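Long-range contacts in beta-Ala-His dipeptidase (Homo sapiens, PDB 3DLJ), which catalyses hydrolysis of carnosine, anserine and other Xaa-His dipeptides, as a secreted metallopeptidase that binds two zinc ions per subunit: residues V35-D40 and F53-V58; G109-Q114 and D143-V148. All blocks are in the same frame, centred on the assembly; numbering follows the deposited sequence.

Contact 1: residues V35-D40 and F53-V58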
loop_
_atom_site.group_PDB
_atom_site.type_symbol
_atom_site.label_atom_id
_atom_site.label_comp_id
_atom_site.label_asym_id
_atom_site.label_seq_id
_atom_site.Cartn_x
_atom_site.Cartn_y
_atom_site.Cartn_z
ATOM N N VAL A 35 -1.283 1.950 17.386
ATOM C CA VAL A 35 -1.650 0.617 16.914
ATOM C C VAL A 35 -2.858 0.010 17.674
ATOM O O VAL A 35 -3.674 -0.705 17.092
ATOM C CB VAL A 35 -0.397 -0.350 16.967
ATOM C CG1 VAL A 35 -0.828 -1.837 17.010
ATOM C CG2 VAL A 35 0.553 -0.080 15.779
ATOM N N ALA A 36 -2.957 0.313 18.967
ATOM C CA ALA A 36 -4.049 -0.142 19.817
ATOM C C ALA A 36 -5.413 0.506 19.484
ATOM O O ALA A 36 -6.457 0.023 19.918
ATOM C CB ALA A 36 -3.683 0.061 21.289
ATOM N N ILE A 37 -5.394 1.592 18.715
ATOM C CA ILE A 37 -6.621 2.190 18.203
ATOM C C ILE A 37 -7.011 1.406 16.943
ATOM O O ILE A 37 -6.328 1.460 15.941
ATOM C CB ILE A 37 -6.465 3.692 17.909
ATOM C CG1 ILE A 37 -5.936 4.421 19.173
ATOM C CG2 ILE A 37 -7.811 4.289 17.435
ATOM C CD1 ILE A 37 -5.564 5.876 18.980
ATOM N N GLU A 38 -8.102 0.660 17.022
ATOM C CA GLU A 38 -8.460 -0.285 15.976
ATOM C C GLU A 38 -9.140 0.401 14.795
ATOM O O GLU A 38 -10.339 0.214 14.544
ATOM C CB GLU A 38 -9.291 -1.405 16.585
ATOM C CG GLU A 38 -8.504 -2.057 17.720
ATOM C CD GLU A 38 -9.168 -3.294 18.296
ATOM O OE1 GLU A 38 -10.083 -3.847 17.639
ATOM O OE2 GLU A 38 -8.757 -3.725 19.400
ATOM N N SER A 39 -8.336 1.185 14.062
ATOM C CA SER A 39 -8.824 2.102 13.012
ATOM C C SER A 39 -9.124 1.407 11.675
ATOM O O SER A 39 -8.693 1.828 10.598
ATOM C CB SER A 39 -7.841 3.263 12.830
ATOM O OG SER A 39 -6.512 2.786 12.692
ATOM N N ASP A 40 -9.918 0.353 11.768
ATOM C CA ASP A 40 -10.223 -0.525 10.635
ATOM C C ASP A 40 -11.280 0.153 9.730
ATOM O O ASP A 40 -12.439 0.333 10.135
ATOM C CB ASP A 40 -10.689 -1.858 11.235
ATOM C CG ASP A 40 -11.096 -2.896 10.206
ATOM O OD1 ASP A 40 -11.412 -2.552 9.058
ATOM O OD2 ASP A 40 -11.135 -4.089 10.595
ATOM N N PHE A 53 -12.388 7.380 13.667
ATOM C CA PHE A 53 -12.574 8.809 13.950
ATOM C C PHE A 53 -11.721 9.256 15.133
ATOM O O PHE A 53 -11.219 10.381 15.147
ATOM C CB PHE A 53 -14.049 9.119 14.263
ATOM C CG PHE A 53 -14.877 9.497 13.051
ATOM C CD1 PHE A 53 -15.324 8.526 12.162
ATOM C CD2 PHE A 53 -15.219 10.831 12.822
ATOM C CE1 PHE A 53 -16.093 8.878 11.047
ATOM C CE2 PHE A 53 -15.985 11.194 11.724
ATOM C CZ PHE A 53 -16.424 10.226 10.834
ATOM N N ARG A 54 -11.594 8.387 16.134
ATOM C CA ARG A 54 -10.782 8.682 17.310
ATOM C C ARG A 54 -9.301 8.782 16.943
ATOM O O ARG A 54 -8.603 9.640 17.458
ATOM C CB ARG A 54 -10.968 7.632 18.388
ATOM C CG ARG A 54 -10.415 8.101 19.711
ATOM C CD ARG A 54 -10.828 7.198 20.836
ATOM N NE ARG A 54 -10.182 5.901 20.706
ATOM C CZ ARG A 54 -9.010 5.587 21.235
ATOM N NH1 ARG A 54 -8.540 4.365 21.043
ATOM N NH2 ARG A 54 -8.303 6.477 21.948
ATOM N N MET A 55 -8.858 7.904 16.041
ATOM C CA MET A 55 -7.519 7.921 15.456
ATOM C C MET A 55 -7.183 9.260 14.794
ATOM O O MET A 55 -6.149 9.858 15.078
ATOM C CB MET A 55 -7.370 6.769 14.434
ATOM C CG MET A 55 -5.947 6.560 13.860
ATOM S SD MET A 55 -4.687 5.977 15.020
ATOM C CE MET A 55 -4.010 7.547 15.679
ATOM N N MET A 56 -8.050 9.720 13.893
ATOM C CA MET A 56 -7.873 11.019 13.250
ATOM C C MET A 56 -7.816 12.135 14.279
ATOM O O MET A 56 -7.047 13.079 14.118
ATOM C CB MET A 56 -8.979 11.270 12.219
ATOM C CG MET A 56 -9.067 10.153 11.149
ATOM S SD MET A 56 -7.449 9.711 10.484
ATOM C CE MET A 56 -7.110 11.136 9.447
ATOM N N ALA A 57 -8.617 12.028 15.343
ATOM C CA ALA A 57 -8.614 13.027 16.424
ATOM C C ALA A 57 -7.321 13.019 17.244
ATOM O O ALA A 57 -6.793 14.081 17.609
ATOM C CB ALA A 57 -9.839 12.826 17.324
ATOM N N VAL A 58 -6.802 11.825 17.521
ATOM C CA VAL A 58 -5.521 11.665 18.227
ATOM C C VAL A 58 -4.336 12.255 17.426
ATOM O O VAL A 58 -3.468 12.952 17.991
ATOM C CB VAL A 58 -5.261 10.176 18.593
ATOM C CG1 VAL A 58 -3.787 9.943 19.036
ATOM C CG2 VAL A 58 -6.231 9.725 19.687
#
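Ile37 and Met55 form the middle of this contact, in which two consecutive helices, 24-35 and 46-65, are joined by a loop that folds back on the second. The loop is sharply bent: Glu38 and Ser39 are each the centre of an inverse gamma turn. Ile37 and Ser39, on either side of Glu38, both direct their CB toward the helix, while that of Glu38 points away.

The packed part lies around Ile37, whose branched side chain can meet three helix residues at once. Its CG2 lies 3.9 Å from Met55 CB. The methionine chain is unbranched and flexible, and it follows the isoleucine: chi2 of 67° turns SD aside, to 4.1 Å from Ile37 CD1, and chi3 of -90° places CE 4.0 Å from the same methyl. Met55 also touches Trp34 and Leu111, which extend this apolar layer beyond the two segments.

The solvent side is covered by Arg54, with Val58 adding a small touch. Val58 is only partly exposed and meets Ile37 tip to tip through CG2, 4.0 Å from CD1. Arg54 is exposed, and its long side chain crosses Ile37 obliquely so that CD1 lies over one face of the guanidinium. The nearest approach is close, 3.2 Å between Arg54 NH1 and Ile37 CG1, but the contact is apolar on the loop side; NH1 finds its charged partner in Glu51, one turn earlier on the helix. Arginine suits this border because its flat head can cover a hydrocarbon surface while NH1 pairs with Glu51.

On the inner side Ser39 is small enough to sit close to the helix. Its OG is hydrogen-bonded to Leu111 O and Lys145 NZ, while its CB rests 3.9 Å from Met55 CB.

Contact 2: residues G109-Q114 and D143-V148. With ZN (zinc ion), chain D; ZN (zinc ion), chain C.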
loop_
_atom_site.group_PDB
_atom_site.type_symbol
_atom_site.label_atom_id
_atom_site.label_comp_id
_atom_site.label_asym_id
_atom_site.label_seq_id
_atom_site.Cartn_x
_atom_site.Cartn_y
_atom_site.Cartn_z
ATOM N N GLY A 109 0.010 10.588 4.448
ATOM C CA GLY A 109 -0.076 9.243 5.048
ATOM C C GLY A 109 -1.505 8.843 5.338
ATOM O O GLY A 109 -2.414 9.630 5.117
ATOM N N HIS A 110 -1.710 7.627 5.835
ATOM C CA HIS A 110 -3.067 7.170 6.227
ATOM C C HIS A 110 -3.020 6.448 7.555
ATOM O O HIS A 110 -2.043 5.743 7.856
ATOM C CB HIS A 110 -3.744 6.296 5.150
ATOM C CG HIS A 110 -3.092 4.954 4.933
ATOM N ND1 HIS A 110 -3.458 3.818 5.630
ATOM C CD2 HIS A 110 -2.113 4.565 4.081
ATOM C CE1 HIS A 110 -2.730 2.792 5.225
ATOM N NE2 HIS A 110 -1.906 3.219 4.284
ATOM N N LEU A 111 -4.059 6.657 8.360
ATOM C CA LEU A 111 -4.114 6.075 9.712
ATOM C C LEU A 111 -5.193 4.995 9.877
ATOM O O LEU A 111 -5.388 4.468 10.971
ATOM C CB LEU A 111 -4.218 7.174 10.770
ATOM C CG LEU A 111 -2.918 7.990 10.872
ATOM C CD1 LEU A 111 -3.159 9.178 11.765
ATOM C CD2 LEU A 111 -1.774 7.156 11.428
ATOM N N ASP A 112 -5.848 4.637 8.773
ATOM C CA ASP A 112 -6.652 3.415 8.726
ATOM C C ASP A 112 -5.792 2.198 8.390
ATOM O O ASP A 112 -4.763 2.307 7.706
ATOM C CB ASP A 112 -7.812 3.531 7.718
ATOM C CG ASP A 112 -7.331 3.726 6.303
ATOM O OD1 ASP A 112 -6.451 4.603 6.081
ATOM O OD2 ASP A 112 -7.817 2.993 5.406
ATOM N N VAL A 113 -6.247 1.042 8.884
ATOM C CA VAL A 113 -5.558 -0.241 8.724
ATOM C C VAL A 113 -6.501 -1.301 8.077
ATOM O O VAL A 113 -7.755 -1.162 8.097
ATOM C CB VAL A 113 -4.988 -0.747 10.095
ATOM C CG1 VAL A 113 -3.917 0.203 10.632
ATOM C CG2 VAL A 113 -6.103 -0.896 11.113
ATOM N N GLN A 114 -5.874 -2.317 7.473
ATOM C CA GLN A 114 -6.522 -3.547 7.024
ATOM C C GLN A 114 -7.043 -4.302 8.250
ATOM O O GLN A 114 -6.419 -4.234 9.317
ATOM C CB GLN A 114 -5.519 -4.432 6.268
ATOM C CG GLN A 114 -5.251 -3.994 4.819
ATOM C CD GLN A 114 -6.444 -4.276 3.879
ATOM O OE1 GLN A 114 -7.040 -5.347 3.929
ATOM N NE2 GLN A 114 -6.784 -3.314 3.037
ATOM N N ASP A 143 2.259 -0.399 7.880
ATOM C CA ASP A 143 1.210 0.102 6.956
ATOM C C ASP A 143 -0.043 0.672 7.694
ATOM O O ASP A 143 -1.017 -0.051 7.889
ATOM C CB ASP A 143 0.809 -1.060 6.032
ATOM C CG ASP A 143 -0.106 -0.645 4.884
ATOM O OD1 ASP A 143 -0.290 0.569 4.623
ATOM O OD2 ASP A 143 -0.645 -1.572 4.223
ATOM N N ASN A 144 -0.060 1.948 8.091
ATOM C CA ASN A 144 0.986 2.944 7.835
ATOM C C ASN A 144 1.333 3.822 9.059
ATOM O O ASN A 144 1.770 4.953 8.898
ATOM C CB ASN A 144 0.526 3.831 6.674
ATOM C CG ASN A 144 1.645 4.643 6.062
ATOM O OD1 ASN A 144 1.458 5.821 5.736
ATOM N ND2 ASN A 144 2.813 4.026 5.889
ATOM N N LYS A 145 1.154 3.309 10.281
ATOM C CA LYS A 145 1.311 4.130 11.507
ATOM C C LYS A 145 2.788 4.349 11.851
ATOM O O LYS A 145 3.181 5.456 12.239
ATOM C CB LYS A 145 0.531 3.514 12.683
ATOM C CG LYS A 145 -1.002 3.646 12.521
ATOM C CD LYS A 145 -1.809 2.689 13.401
ATOM C CE LYS A 145 -3.290 3.015 13.305
ATOM N NZ LYS A 145 -4.150 2.093 14.123
ATOM N N GLY A 146 3.605 3.311 11.673
ATOM C CA GLY A 146 5.067 3.418 11.846
ATOM C C GLY A 146 5.705 4.567 11.064
ATOM O O GLY A 146 6.337 5.439 11.656
ATOM N N PRO A 147 5.599 4.547 9.719
ATOM C CA PRO A 147 6.168 5.642 8.928
ATOM C C PRO A 147 5.502 7.023 9.112
ATOM O O PRO A 147 6.180 8.041 9.006
ATOM C CB PRO A 147 6.052 5.126 7.470
ATOM C CG PRO A 147 5.926 3.671 7.577
ATOM C CD PRO A 147 5.083 3.474 8.845
ATOM N N VAL A 148 4.213 7.080 9.399
ATOM C CA VAL A 148 3.611 8.375 9.742
ATOM C C VAL A 148 4.236 8.935 11.018
ATOM O O VAL A 148 4.566 10.128 11.090
ATOM C CB VAL A 148 2.060 8.339 9.857
ATOM C CG1 VAL A 148 1.518 9.676 10.377
ATOM C CG2 VAL A 148 1.432 8.022 8.521
HETATM ZN ZN ZN D . -0.675 2.009 3.357
HETATM ZN ZN ZN C . -2.328 -1.020 2.981
HETATM O O HOH W 1 -2.448 3.330 9.032
HETATM O O HOH W 2 -2.964 -1.472 6.774
#
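A water between His110 and Asn144 is gripped by three backbone groups: it donates to His110 O (2.7 Å) and to Asp112 O, and accepts from Asn144 N at 2.9 Å. A second water links Asp143 O to Gln114 N, so solvent joins two backbones that share no direct hydrogen bond. Metal supplies the stronger tie. One zinc ion is bound by His110 NE2 and Asp143 OD1, the latter at 2.0 Å, and Asp143 OD2 reaches the other zinc at 2.2 Å. Aspartate suits this bridging place, since its short side chain carries two oxygens, one for each metal; the His110 ring and Asp143 carboxylate planes stand 84° apart. Asp206 completes the first site, Glu178 and His456 the second.

The imidazole is held from several sides. Its ND1 donates to Asp112 O at 2.9 Å, nearly in the ring plane, with a weak bond to OD1 of Asp112, probably an active-site residue, as in relatives; Ser41 bonds to its OD2. This second-shell grip leaves NE2 directed at zinc. Asn144 CB lies over one face, 3.7 Å from the ring centroid, in a CH-pi contact.

Where the helix runs on to Val148, Gly109 of the strand, lacking a side chain, lets Val148 CG2 come within 4.0 Å of its CA. The extended Lys145 chain passes Leu111 CD2 and Val113 CG1, bringing CE to 3.5 Å from Leu111 O, while NZ is hydrogen-bonded to Ser39 OG. A bridging aspartate followed by a cis peptide, here before Asn144, is characteristic of the dinuclear zinc centre of M20 peptidases.

Overall arrangement
From the N terminus, helix 24-35 leads into the loop of contact 1, which closes a short, partly helical loop against helix 46-65. The chain then builds the first strands of the six-stranded mixed sheet, and contact 2 opens at the end of strand 104-110, closing a longer loop onto helix 141-160. The two loops follow in series and neither encloses the other. In space, however, their centres lie about 10 Å apart and they touch through Ser39, which meets both segments of contact 2. The N-terminal helices are thereby tied, through residues 35-40, to the end of the inner strand 104-110 and to helix 141-160, which carry zinc ligands.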